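Local coordinates for protein putative pyridoxamine 5-phosphate-dependent dehydrase, Wbdk (Escherichia coli, PDB 2GMS) that removes the C3'-hydroxyl group from GDP-4-keto-6-deoxy-D-mannose with a vitamin B6 coenzyme, a step in making the L-colitose of the lipopolysaccharide O-antigen, at residues Ile4-Ala9 against Ala328-Arg333; Phe304-Ile309 against Leu369-His374. All coordinates share one frame; numbering follows the deposited sequence.

Interaction 1: residues Ile4-Ala9 against Ala328-Arg333; sequences INYPLA and AGIECR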
ATOM      1  N   ILE A   4     -27.004  -9.537  18.051  1.00 40.12           N
ATOM      2  CA  ILE A   4     -27.184  -9.894  16.666  1.00 36.69           C
ATOM      3  C   ILE A   4     -27.533 -11.359  16.571  1.00 31.92           C
ATOM      4  O   ILE A   4     -26.851 -12.215  17.121  1.00 43.27           O
ATOM      5  CB  ILE A   4     -25.907  -9.661  15.854  1.00 31.09           C
ATOM      6  CG1 ILE A   4     -25.461  -8.218  16.001  1.00 35.35           C
ATOM      7  CG2 ILE A   4     -26.165  -9.950  14.374  1.00 32.23           C
ATOM      8  CD1 ILE A   4     -26.288  -7.285  15.133  1.00 38.66           C
ATOM      9  N   ASN A   5     -28.592 -11.639  15.846  1.00 34.93           N
ATOM     10  CA  ASN A   5     -29.018 -12.993  15.635  1.00 28.83           C
ATOM     11  C   ASN A   5     -28.335 -13.608  14.405  1.00 40.47           C
ATOM     12  O   ASN A   5     -28.158 -14.820  14.317  1.00 33.65           O
ATOM     13  CB  ASN A   5     -30.546 -13.046  15.469  1.00 21.27           C
ATOM     14  CG  ASN A   5     -31.247 -12.964  16.808  1.00 27.59           C
ATOM     15  OD1 ASN A   5     -30.785 -13.536  17.803  1.00 45.00           O
ATOM     16  ND2 ASN A   5     -32.389 -12.286  16.831  1.00 27.49           N
ATOM     17  N   TYR A   6     -27.958 -12.776  13.443  1.00 26.17           N
ATOM     18  CA  TYR A   6     -27.360 -13.259  12.209  1.00 24.60           C
ATOM     19  C   TYR A   6     -26.405 -12.209  11.670  1.00 20.64           C
ATOM     20  O   TYR A   6     -26.818 -11.226  11.039  1.00 26.66           O
ATOM     21  CB  TYR A   6     -28.517 -13.503  11.196  1.00 24.92           C
ATOM     22  CG  TYR A   6     -28.167 -14.170   9.874  1.00 25.02           C
ATOM     23  CD1 TYR A   6     -29.178 -14.780   9.134  1.00 21.96           C
ATOM     24  CD2 TYR A   6     -26.878 -14.198   9.335  1.00 25.30           C
ATOM     25  CE1 TYR A   6     -28.942 -15.398   7.904  1.00 35.26           C
ATOM     26  CE2 TYR A   6     -26.615 -14.792   8.096  1.00 22.62           C
ATOM     27  CZ  TYR A   6     -27.651 -15.401   7.380  1.00 24.12           C
ATOM     28  OH  TYR A   6     -27.406 -16.008   6.165  1.00 25.30           O
ATOM     29  N   PRO A   7     -25.126 -12.425  11.943  1.00 26.10           N
ATOM     30  CA  PRO A   7     -24.085 -11.488  11.591  1.00 22.26           C
ATOM     31  C   PRO A   7     -23.593 -11.634  10.181  1.00 20.97           C
ATOM     32  O   PRO A   7     -23.667 -12.693   9.554  1.00 26.92           O
ATOM     33  CB  PRO A   7     -22.931 -11.778  12.540  1.00 26.65           C
ATOM     34  CG  PRO A   7     -23.172 -13.182  13.061  1.00 31.07           C
ATOM     35  CD  PRO A   7     -24.643 -13.495  12.841  1.00 31.31           C
ATOM     36  N   LEU A   8     -23.091 -10.523   9.675  1.00 23.57           N
ATOM     37  CA  LEU A   8     -22.582 -10.548   8.333  1.00 24.65           C
ATOM     38  C   LEU A   8     -21.262 -11.274   8.350  1.00 31.85           C
ATOM     39  O   LEU A   8     -20.981 -12.051   7.442  1.00 40.37           O
ATOM     40  CB  LEU A   8     -22.371  -9.129   7.783  1.00 29.43           C
ATOM     41  CG  LEU A   8     -23.659  -8.465   7.322  1.00 42.54           C
ATOM     42  CD1 LEU A   8     -23.427  -6.972   7.171  1.00 36.80           C
ATOM     43  CD2 LEU A   8     -24.111  -9.080   6.004  1.00 30.15           C
ATOM     44  N   ALA A   9     -20.474 -11.017   9.410  1.00 38.85           N
ATOM     45  CA  ALA A   9     -19.138 -11.602   9.563  1.00 49.51           C
ATOM     46  C   ALA A   9     -18.875 -12.503  10.771  1.00 46.00           C
ATOM     47  O   ALA A   9     -19.631 -12.568  11.739  1.00 42.77           O
ATOM     48  CB  ALA A   9     -18.052 -10.527   9.503  1.00 40.46           C
ATOM     49  N   ALA A 328     -34.943  -7.503  13.663  1.00 25.48           N
ATOM     50  CA  ALA A 328     -34.904  -8.923  13.865  1.00 22.99           C
ATOM     51  C   ALA A 328     -33.527  -9.391  14.302  1.00 31.12           C
ATOM     52  O   ALA A 328     -33.345 -10.559  14.626  1.00 24.00           O
ATOM     53  CB  ALA A 328     -35.371  -9.637  12.613  1.00 23.57           C
ATOM     54  N   GLY A 329     -32.549  -8.483  14.297  1.00 26.41           N
ATOM     55  CA  GLY A 329     -31.192  -8.858  14.688  1.00 29.51           C
ATOM     56  C   GLY A 329     -30.372  -9.488  13.556  1.00 27.13           C
ATOM     57  O   GLY A 329     -29.417 -10.245  13.754  1.00 20.90           O
ATOM     58  N   ILE A 330     -30.790  -9.167  12.339  1.00 20.82           N
ATOM     59  CA  ILE A 330     -30.116  -9.640  11.164  1.00 26.25           C
ATOM     60  C   ILE A 330     -29.421  -8.487  10.445  1.00 20.67           C
ATOM     61  O   ILE A 330     -30.042  -7.529   9.946  1.00 29.79           O
ATOM     62  CB  ILE A 330     -31.069 -10.349  10.201  1.00 22.26           C
ATOM     63  CG1 ILE A 330     -31.940 -11.371  10.924  1.00 21.84           C
ATOM     64  CG2 ILE A 330     -30.306 -10.968   9.016  1.00 18.06           C
ATOM     65  CD1 ILE A 330     -33.103 -11.889  10.075  1.00 27.10           C
ATOM     66  N   GLU A 331     -28.107  -8.636  10.367  1.00 16.46           N
ATOM     67  CA  GLU A 331     -27.270  -7.670   9.647  1.00 19.62           C
ATOM     68  C   GLU A 331     -27.437  -7.825   8.132  1.00 26.31           C
ATOM     69  O   GLU A 331     -27.469  -8.935   7.576  1.00 27.38           O
ATOM     70  CB  GLU A 331     -25.795  -7.880  10.000  1.00 17.53           C
ATOM     71  CG  GLU A 331     -25.457  -7.297  11.360  1.00 43.32           C
ATOM     72  CD  GLU A 331     -23.989  -7.312  11.696  1.00 44.56           C
ATOM     73  OE1 GLU A 331     -23.266  -8.323  11.404  1.00 38.38           O
ATOM     74  OE2 GLU A 331     -23.511  -6.280  12.284  1.00 75.04           O
ATOM     75  N   CYS A 332     -27.558  -6.700   7.470  1.00 22.93           N
ATOM     76  CA  CYS A 332     -27.687  -6.687   6.015  1.00 19.00           C
ATOM     77  C   CYS A 332     -26.878  -5.497   5.496  1.00 39.21           C
ATOM     78  O   CYS A 332     -26.603  -4.537   6.225  1.00 26.47           O
ATOM     79  CB  CYS A 332     -29.147  -6.652   5.578  1.00 21.27           C
ATOM     80  SG  CYS A 332     -30.064  -5.177   6.149  1.00 31.49           S
ATOM     81  N   ARG A 333     -26.499  -5.612   4.230  1.00 36.84           N
ATOM     82  CA  ARG A 333     -25.550  -4.628   3.521  1.00 23.16           C
ATOM     83  C   ARG A 333     -26.199  -4.426   2.089  1.00 20.97           C
ATOM     84  O   ARG A 333     -27.055  -5.223   1.618  1.00 20.34           O
ATOM     85  CB  ARG A 333     -24.015  -5.190   3.581  1.00 20.74           C
ATOM     86  CG  ARG A 333     -23.213  -5.060   2.284  1.00100.00           C
ATOM     87  CD  ARG A 333     -21.847  -5.760   2.323  1.00 41.85           C
ATOM     88  NE  ARG A 333     -20.869  -5.068   1.488  1.00 81.55           N
ATOM     89  CZ  ARG A 333     -19.551  -5.233   1.562  1.00100.00           C
ATOM     90  NH1 ARG A 333     -18.987  -5.802   2.641  1.00100.00           N
ATOM     91  NH2 ARG A 333     -18.730  -4.856   0.583  1.00 79.62           N
TER

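Interaction 2: residues Phe304-Ile309 against Leu369-His374; sequences FGFSFI and LFVGNH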
ATOM      1  N   PHE A 304     -19.869 -16.125  -1.226  1.00 22.23           N
ATOM      2  CA  PHE A 304     -19.319 -15.185  -0.296  1.00 20.21           C
ATOM      3  C   PHE A 304     -20.422 -14.729   0.638  1.00 18.60           C
ATOM      4  O   PHE A 304     -20.241 -14.592   1.837  1.00 20.01           O
ATOM      5  CB  PHE A 304     -18.805 -14.007  -1.122  1.00 16.07           C
ATOM      6  CG  PHE A 304     -18.168 -12.941  -0.282  1.00 27.21           C
ATOM      7  CD1 PHE A 304     -16.858 -13.096   0.159  1.00 27.70           C
ATOM      8  CD2 PHE A 304     -18.857 -11.782   0.070  1.00 30.94           C
ATOM      9  CE1 PHE A 304     -16.237 -12.109   0.921  1.00 27.24           C
ATOM     10  CE2 PHE A 304     -18.258 -10.797   0.855  1.00 35.78           C
ATOM     11  CZ  PHE A 304     -16.939 -10.959   1.266  1.00 24.30           C
ATOM     12  N   GLY A 305     -21.597 -14.505   0.082  1.00 20.64           N
ATOM     13  CA  GLY A 305     -22.735 -14.085   0.872  1.00 17.13           C
ATOM     14  C   GLY A 305     -23.992 -14.305   0.041  1.00 15.71           C
ATOM     15  O   GLY A 305     -23.904 -14.789  -1.100  1.00 21.06           O
ATOM     16  N   PHE A 306     -25.141 -13.964   0.626  1.00 20.80           N
ATOM     17  CA  PHE A 306     -26.428 -14.167  -0.022  1.00 21.44           C
ATOM     18  C   PHE A 306     -27.109 -12.883  -0.440  1.00 21.61           C
ATOM     19  O   PHE A 306     -27.501 -12.085   0.403  1.00 22.86           O
ATOM     20  CB  PHE A 306     -27.395 -14.968   0.875  1.00 16.88           C
ATOM     21  CG  PHE A 306     -26.871 -16.320   1.311  1.00 18.47           C
ATOM     22  CD1 PHE A 306     -26.892 -16.715   2.647  1.00 25.12           C
ATOM     23  CD2 PHE A 306     -26.369 -17.222   0.370  1.00 23.06           C
ATOM     24  CE1 PHE A 306     -26.404 -17.965   3.039  1.00 28.19           C
ATOM     25  CE2 PHE A 306     -25.885 -18.477   0.743  1.00 26.47           C
ATOM     26  CZ  PHE A 306     -25.908 -18.853   2.085  1.00 19.84           C
ATOM     27  N   SER A 307     -27.261 -12.715  -1.750  1.00 19.47           N
ATOM     28  CA  SER A 307     -27.920 -11.544  -2.306  1.00 17.40           C
ATOM     29  C   SER A 307     -29.436 -11.738  -2.520  1.00 17.25           C
ATOM     30  O   SER A 307     -29.954 -12.848  -2.738  1.00 19.21           O
ATOM     31  CB  SER A 307     -27.259 -11.103  -3.614  1.00 18.71           C
ATOM     32  OG  SER A 307     -27.457 -12.133  -4.587  1.00 21.82           O
ATOM     33  N   PHE A 308     -30.136 -10.611  -2.501  1.00 16.47           N
ATOM     34  CA  PHE A 308     -31.551 -10.587  -2.748  1.00 19.12           C
ATOM     35  C   PHE A 308     -31.849  -9.328  -3.524  1.00 20.45           C
ATOM     36  O   PHE A 308     -31.333  -8.252  -3.184  1.00 22.85           O
ATOM     37  CB  PHE A 308     -32.395 -10.401  -1.486  1.00 20.46           C
ATOM     38  CG  PHE A 308     -32.430 -11.544  -0.512  1.00 25.96           C
ATOM     39  CD1 PHE A 308     -31.961 -11.312   0.779  1.00 32.85           C
ATOM     40  CD2 PHE A 308     -32.962 -12.799  -0.834  1.00 21.37           C
ATOM     41  CE1 PHE A 308     -31.992 -12.310   1.753  1.00 39.63           C
ATOM     42  CE2 PHE A 308     -33.020 -13.807   0.129  1.00 22.79           C
ATOM     43  CZ  PHE A 308     -32.519 -13.556   1.409  1.00 33.35           C
ATOM     44  N   ILE A 309     -32.694  -9.494  -4.544  1.00 19.80           N
ATOM     45  CA  ILE A 309     -33.204  -8.425  -5.391  1.00 23.90           C
ATOM     46  C   ILE A 309     -34.728  -8.510  -5.322  1.00 29.98           C
ATOM     47  O   ILE A 309     -35.317  -9.587  -5.551  1.00 22.66           O
ATOM     48  CB  ILE A 309     -32.774  -8.505  -6.855  1.00 27.92           C
ATOM     49  CG1 ILE A 309     -31.283  -8.766  -7.037  1.00 26.35           C
ATOM     50  CG2 ILE A 309     -33.287  -7.313  -7.686  1.00 24.66           C
ATOM     51  CD1 ILE A 309     -30.433  -7.514  -7.170  1.00 30.18           C
ATOM     52  N   LEU A 369     -30.039  -6.188  -1.722  1.00 23.76           N
ATOM     53  CA  LEU A 369     -29.503  -6.324  -0.385  1.00 28.97           C
ATOM     54  C   LEU A 369     -28.804  -7.657  -0.235  1.00 20.22           C
ATOM     55  O   LEU A 369     -29.050  -8.559  -1.027  1.00 23.65           O
ATOM     56  CB  LEU A 369     -30.384  -5.904   0.806  1.00 35.73           C
ATOM     57  CG  LEU A 369     -31.777  -6.511   0.805  1.00 38.51           C
ATOM     58  CD1 LEU A 369     -31.765  -7.891   0.170  1.00 64.45           C
ATOM     59  CD2 LEU A 369     -32.250  -6.612   2.246  1.00 46.83           C
ATOM     60  N   PHE A 370     -27.955  -7.755   0.778  1.00 24.14           N
ATOM     61  CA  PHE A 370     -27.138  -8.915   1.030  1.00 19.48           C
ATOM     62  C   PHE A 370     -27.036  -9.223   2.531  1.00 18.53           C
ATOM     63  O   PHE A 370     -26.955  -8.290   3.356  1.00 21.39           O
ATOM     64  CB  PHE A 370     -25.752  -8.465   0.470  1.00 21.05           C
ATOM     65  CG  PHE A 370     -24.509  -9.222   0.834  1.00 20.12           C
ATOM     66  CD1 PHE A 370     -23.977 -10.169  -0.039  1.00 38.65           C
ATOM     67  CD2 PHE A 370     -23.840  -8.977   2.033  1.00 21.42           C
ATOM     68  CE1 PHE A 370     -22.813 -10.866   0.281  1.00 41.84           C
ATOM     69  CE2 PHE A 370     -22.672  -9.661   2.366  1.00 42.22           C
ATOM     70  CZ  PHE A 370     -22.161 -10.611   1.485  1.00 50.08           C
ATOM     71  N   VAL A 371     -27.060 -10.536   2.868  1.00 21.93           N
ATOM     72  CA  VAL A 371     -26.871 -11.084   4.221  1.00 20.52           C
ATOM     73  C   VAL A 371     -25.683 -12.033   4.126  1.00 25.35           C
ATOM     74  O   VAL A 371     -25.328 -12.481   3.023  1.00 20.86           O
ATOM     75  CB  VAL A 371     -28.083 -11.730   4.879  1.00 20.20           C
ATOM     76  CG1 VAL A 371     -29.183 -10.682   5.052  1.00 29.39           C
ATOM     77  CG2 VAL A 371     -28.563 -12.903   4.030  1.00 22.98           C
ATOM     78  N   GLY A 372     -25.035 -12.304   5.246  1.00 23.55           N
ATOM     79  CA  GLY A 372     -23.831 -13.103   5.200  1.00 24.80           C
ATOM     80  C   GLY A 372     -23.973 -14.607   5.070  1.00 17.11           C
ATOM     81  O   GLY A 372     -25.039 -15.181   5.331  1.00 24.02           O
ATOM     82  N   ASN A 373     -22.838 -15.197   4.652  1.00 20.19           N
ATOM     83  CA  ASN A 373     -22.610 -16.636   4.526  1.00 23.92           C
ATOM     84  C   ASN A 373     -21.304 -16.814   5.278  1.00 24.96           C
ATOM     85  O   ASN A 373     -20.491 -15.900   5.258  1.00 19.57           O
ATOM     86  CB  ASN A 373     -22.606 -17.252   3.097  1.00 16.66           C
ATOM     87  CG  ASN A 373     -22.681 -18.769   3.112  1.00 21.05           C
ATOM     88  OD1 ASN A 373     -23.085 -19.348   4.133  1.00 18.81           O
ATOM     89  ND2 ASN A 373     -22.306 -19.411   1.992  1.00 13.05           N
ATOM     90  N   HIS A 374     -21.152 -17.914   6.001  1.00 21.70           N
ATOM     91  CA  HIS A 374     -19.973 -18.140   6.809  1.00 21.70           C
ATOM     92  C   HIS A 374     -19.520 -19.573   6.680  1.00 18.26           C
ATOM     93  O   HIS A 374     -20.272 -20.401   6.201  1.00 18.62           O
ATOM     94  CB  HIS A 374     -20.260 -17.878   8.314  1.00 25.44           C
ATOM     95  CG  HIS A 374     -21.040 -16.645   8.617  1.00 35.56           C
ATOM     96  ND1 HIS A 374     -20.546 -15.389   8.319  1.00 55.70           N
ATOM     97  CD2 HIS A 374     -22.264 -16.488   9.182  1.00 53.20           C
ATOM     98  CE1 HIS A 374     -21.476 -14.505   8.659  1.00 44.67           C
ATOM     99  NE2 HIS A 374     -22.518 -15.128   9.189  1.00 41.89           N
TER

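Interaction 1: residues Ile4-Ala9 against Ala328-Arg333
E331 reaches across to the N-terminal strip and meets I4, P7 and L8 along its length. Its CB lies 3.5 Å from L8 CG. With CG anti to the carbonyl carbon (chi1 -78°), the chain continues toward I4, where E331 CG packs 3.9 Å from I4 CD1, the two side chains crossing at about a right angle. The carboxylate carbon CD also lies near I4 CD1, and so does OE2, while OE1 turns to the backbone beyond P7. There E331 OE1 accepts from L8 N at 2.8 Å, using the lone pair that points away from OE2, and it also comes close to P7 CA. One backbone bond thus holds the carboxylate against the strip.

Upstream the two segments run the same way and are joined by a single beta bridge, Y6 with I330. G329 O takes two donors: Y6 N at 2.9 Å and N5 N in the carbonyl plane, the latter 2.6 Å away and bent to 137° at the hydrogen. On the far side of the bridge, E331 N gives to Y6 O at 3.0 Å. N5 ND2 adds a straighter bond to A328 O, also 3.0 Å, with the oxygen close to the plane of the N5 amide. At the bridge, Y6 CB packs against I330 CG2 at 3.8 Å, while V388 and L325 also pack on I330.

G329 has a positive phi and closes helix 318-327 with a Schellman motif, so a carbonyl just past the helix end receives the N-terminal strip. R333, whose CB touches L8 CD1, packs on W90, and E331 probably contributes to a GDP-sugar site shared between the two subunits. The contact is thus an N-terminal segment laid on the C-terminal part of an aspartate-aminotransferase-type fold, its R333 end reaching toward the bound coenzyme.

Interaction 2: residues Phe304-Ile309 against Leu369-His374
The F306 ring, on one strand of an antiparallel pair, carries N373 over one face and has V371 CG2 at its edge. N373 CB stands 4.0 Å from the ring centroid, offset toward the rim, in a CH-pi contact; the amide beyond it lies 28° from the ring plane, with N373 CG 3.4 Å from F306 CZ. The ring also stacks with that of F282. A second ring, F370, is met obliquely: its CE1 comes 3.3 Å from G305 CA, where glycine has no side chain, and its CZ is 3.8 Å from F304 CD2. F304 in turn meets the active-site H190 edge-to-face and approaches the bound coenzyme.

The strand pair is part of the three-stranded C-terminal sheet of this aminotransferase-type fold. F306 with V371 and F308 with L369 are hydrogen-bonded pairs; S307 with F370, between them, is a non-hydrogen-bonded one. F306 N gives to V371 O at 2.8 Å and V371 N returns a bond to F306 O, while F308 and L369 exchange a similar pair. On one face stand F306, F308, L369 and V371, and L385 of helix 379-388 covers F308 and V371. S307 and F370 point to the other face, where L114 meets S307 and L138 meets F370.

The position of the N373 amide follows from its first torsion, which sets CG anti to the backbone N (chi1 -167°) and carries it over F306. Outside partners fix its rotation: ND2 donates to the carbonyls of R275 and W303, and OD1 accepts from N278. Between the bonded pairs, S307 CA points its hydrogen at L369 O from 3.4 Å, and F370 CA makes the matching contact with F306 O at 3.3 Å.

Overall arrangement
From the N terminus the chain lays down 4-9, then runs through the large coenzyme-binding domain to strand 305-310, then helix 318-327 and the 328-333 loop, where interaction 1 closes a loop of 318 intervening residues. Interaction 2 opens at 304-309, before that closure, and shuts at 369-374 after only 59, so the two cross. The N-terminal strip thereby joins the C-terminal sheet and the helices packed on it. Their centres lie about 11 Å apart and they touch directly: Y6 OH is probably hydrogen-bonded to G372 O (2.6 Å), and F370 N to R333 O (2.8 Å), tying the strip and the 328-333 loop to strand 368-372.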